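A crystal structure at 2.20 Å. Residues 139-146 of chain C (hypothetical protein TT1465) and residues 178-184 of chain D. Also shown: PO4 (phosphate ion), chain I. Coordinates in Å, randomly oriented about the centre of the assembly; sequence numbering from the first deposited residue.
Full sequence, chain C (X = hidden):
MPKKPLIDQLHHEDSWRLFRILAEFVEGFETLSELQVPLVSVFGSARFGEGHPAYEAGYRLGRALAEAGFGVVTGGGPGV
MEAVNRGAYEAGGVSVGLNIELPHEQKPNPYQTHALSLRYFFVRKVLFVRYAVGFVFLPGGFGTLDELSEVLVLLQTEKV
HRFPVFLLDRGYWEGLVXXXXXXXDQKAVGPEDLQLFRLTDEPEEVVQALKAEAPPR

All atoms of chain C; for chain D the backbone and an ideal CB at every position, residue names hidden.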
# COMPACT_ATOMS: atom_id res chain seq x y z
N PRO C 139 24.03 30.56 12.96
CA PRO C 139 24.85 30.71 11.75
C PRO C 139 25.14 29.36 11.10
O PRO C 139 25.60 28.42 11.76
CB PRO C 139 26.11 31.39 12.26
CG PRO C 139 25.63 32.19 13.43
CD PRO C 139 24.68 31.21 14.11
N GLY C 140 24.87 29.26 9.81
CA GLY C 140 25.13 28.01 9.11
C GLY C 140 25.19 28.26 7.63
O GLY C 140 25.23 29.41 7.19
N GLY C 141 25.17 27.18 6.85
CA GLY C 141 25.25 27.31 5.40
C GLY C 141 24.02 26.85 4.65
O GLY C 141 22.89 27.19 5.01
N PHE C 142 24.23 26.06 3.60
CA PHE C 142 23.13 25.58 2.78
C PHE C 142 22.05 24.84 3.58
O PHE C 142 20.86 25.14 3.44
CB PHE C 142 23.69 24.71 1.65
CG PHE C 142 24.42 25.50 0.56
CD1 PHE C 142 24.86 24.87 -0.60
CD2 PHE C 142 24.61 26.88 0.67
CE1 PHE C 142 25.48 25.58 -1.63
CE2 PHE C 142 25.22 27.61 -0.35
CZ PHE C 142 25.66 26.96 -1.51
N GLY C 143 22.46 23.90 4.43
CA GLY C 143 21.50 23.15 5.23
C GLY C 143 20.59 23.99 6.11
O GLY C 143 19.38 23.75 6.18
N THR C 144 21.17 24.98 6.78
CA THR C 144 20.40 25.86 7.67
C THR C 144 19.41 26.74 6.90
O THR C 144 18.26 26.88 7.31
CB THR C 144 21.35 26.75 8.52
OG1 THR C 144 22.30 25.92 9.19
CG2 THR C 144 20.58 27.55 9.56
N LEU C 145 19.84 27.31 5.79
CA LEU C 145 18.98 28.16 4.98
C LEU C 145 17.83 27.34 4.43
O LEU C 145 16.67 27.77 4.42
CB LEU C 145 19.77 28.80 3.83
CG LEU C 145 18.97 29.59 2.79
CD1 LEU C 145 18.15 30.67 3.48
CD2 LEU C 145 19.94 30.21 1.77
N ASP C 146 18.17 26.14 3.99
CA ASP C 146 17.20 25.19 3.45
C ASP C 146 16.12 24.93 4.51
O ASP C 146 14.93 24.97 4.21
CB ASP C 146 17.92 23.89 3.07
CG ASP C 146 16.98 22.71 2.91
OD1 ASP C 146 16.04 22.79 2.09
OD2 ASP C 146 17.20 21.69 3.59
N UNK D 178 25.36 37.43 -2.81
CA UNK D 178 26.45 38.05 -2.08
C UNK D 178 26.43 37.50 -0.67
O UNK D 178 27.48 37.19 -0.10
CB UNK D 178 26.34 39.58 -2.09
N UNK D 179 25.24 37.35 -0.10
CA UNK D 179 25.16 36.79 1.23
C UNK D 179 25.75 35.38 1.18
O UNK D 179 26.48 34.98 2.09
CB UNK D 179 23.72 36.78 1.74
N UNK D 180 25.45 34.64 0.12
CA UNK D 180 25.97 33.28 -0.03
C UNK D 180 27.48 33.32 -0.15
O UNK D 180 28.18 32.39 0.27
CB UNK D 180 25.36 32.59 -1.25
N UNK D 181 27.97 34.40 -0.74
CA UNK D 181 29.40 34.61 -0.93
C UNK D 181 29.99 34.84 0.44
O UNK D 181 31.12 34.42 0.73
CB UNK D 181 29.69 35.78 -1.87
N UNK D 182 29.22 35.52 1.29
CA UNK D 182 29.63 35.79 2.66
C UNK D 182 29.80 34.43 3.37
O UNK D 182 30.79 34.21 4.08
CB UNK D 182 28.61 36.68 3.38
N UNK D 183 28.84 33.54 3.15
CA UNK D 183 28.89 32.22 3.77
C UNK D 183 30.17 31.48 3.40
O UNK D 183 30.80 30.86 4.25
CB UNK D 183 27.67 31.39 3.36
N UNK D 184 30.56 31.55 2.13
CA UNK D 184 31.77 30.87 1.71
C UNK D 184 32.95 31.54 2.37
O UNK D 184 33.93 30.88 2.70
CB UNK D 184 31.92 30.88 0.19
P PO4 I . 24.79 23.36 7.13
O1 PO4 I . 23.97 22.28 7.73
O2 PO4 I . 24.10 24.66 7.33
O3 PO4 I . 24.96 23.10 5.68
O4 PO4 I . 26.12 23.40 7.78

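Chain C presents a glycine turn that leads into a helix, with Gly C141 at the N-cap. The amide nitrogens of Gly C141, Gly C143 and Thr C144 are hydrogen-bonded to the phosphate. The surface facing chain D consists of the ring of Phe C142, the side chain of Leu C145, and the backbone of the two glycines, including the acceptor Gly C140 O. The chain D backbone is helical throughout, which disfavours proline and glycine but otherwise leaves the choice to the surroundings.

Position 178 lies out of reach of this stretch, which therefore sets no rule beyond helical compatibility; a long polar chain is as acceptable as a short one. It is Arg D178, which makes no contact here.

At position 179 CA-to-CB points sideways, and the ideal CB has nothing of chain C within 5.5 Å. A small residue would not touch; a long apolar or aromatic one could reach Leu C145. The residue is Trp D179, with chi1 t, and its end comes nearer than its root: Trp D179 CZ3 lies 4.0 Å from Leu C145 CD2, the methyl meeting the indole at its edge. NE1 is hydrogen-bonded elsewhere in the structure.

Position 180 also starts sideways, but its ideal CB is already 5.1 Å from CE2 of Phe C142. Leucine, methionine or perhaps isoleucine would suit an apolar surface made by a ring and a leucine. Leu D180, an m,t rotamer, serves both: its CD2 is 4.1 Å from Phe C142 CE2, approaching the ring obliquely, and 4.2 Å from Leu C145 CD2.

Positions 181 and 182 are out of reach, so many helix-compatible residues, small or large, would be allowed at both. They are Ala D181 and Phe D182, neither in contact here.

Position 183 points toward chain C, where the backbones come closest: the CA of position 183 is 6.3 Å from Gly C141 CA. The ideal CB of position 183 sits 5.0 Å from Gly C140 O and 5.2 Å from Gly C141 CA. The backbone of the two glycines offers a surface against which a medium apolar residue can lie; a donor might instead seek the carbonyl. The choice is Leu D183, again m,t. Leu D183 CD2 packs 3.6 Å from Gly C140 O, a contact without a hydrogen bond, while Leu D183 CD1 is 4.3 Å from Gly C141 CA.

Position 184 is out of reach once more, free for a polar chain. It is Arg D184, which makes no contact here.

The rule is compact: Trp D179, Leu D180 and Leu D183 make the contacts, with no hydrogen bond across the stretches.

Chain D 178-184: RWLAFLR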
# COMPACT_ATOMS: atom_id res chain seq x y z
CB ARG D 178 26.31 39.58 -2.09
CG ARG D 178 26.73 40.16 -3.44
CD ARG D 178 26.64 41.67 -3.52
NE ARG D 178 27.23 42.15 -4.76
CZ ARG D 178 27.22 43.42 -5.17
NH1 ARG D 178 26.64 44.35 -4.42
NH2 ARG D 178 27.78 43.75 -6.32
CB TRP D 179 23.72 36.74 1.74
CG TRP D 179 23.65 36.28 3.17
CD1 TRP D 179 24.17 36.91 4.27
CD2 TRP D 179 23.05 35.06 3.65
NE1 TRP D 179 23.94 36.16 5.40
CE2 TRP D 179 23.26 35.02 5.05
CE3 TRP D 179 22.37 34.00 3.04
CZ2 TRP D 179 22.80 33.96 5.85
CZ3 TRP D 179 21.92 32.94 3.83
CH2 TRP D 179 22.13 32.93 5.22
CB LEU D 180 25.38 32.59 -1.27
CG LEU D 180 23.90 32.21 -1.23
CD1 LEU D 180 23.54 31.48 -2.52
CD2 LEU D 180 23.62 31.34 0.01
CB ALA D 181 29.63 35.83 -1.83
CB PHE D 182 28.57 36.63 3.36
CG PHE D 182 28.69 36.64 4.86
CD1 PHE D 182 29.73 37.33 5.49
CD2 PHE D 182 27.77 35.97 5.64
CE1 PHE D 182 29.83 37.34 6.88
CE2 PHE D 182 27.86 35.97 7.03
CZ PHE D 182 28.89 36.65 7.66
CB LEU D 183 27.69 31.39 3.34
CG LEU D 183 26.33 31.98 3.70
CD1 LEU D 183 25.22 31.01 3.29
CD2 LEU D 183 26.29 32.26 5.21
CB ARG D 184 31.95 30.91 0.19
CG ARG D 184 33.20 30.16 -0.26
CD ARG D 184 33.40 30.31 -1.75
NE ARG D 184 33.43 31.72 -2.13
CZ ARG D 184 33.22 32.18 -3.36
NH1 ARG D 184 32.96 31.34 -4.36
NH2 ARG D 184 33.25 33.49 -3.60
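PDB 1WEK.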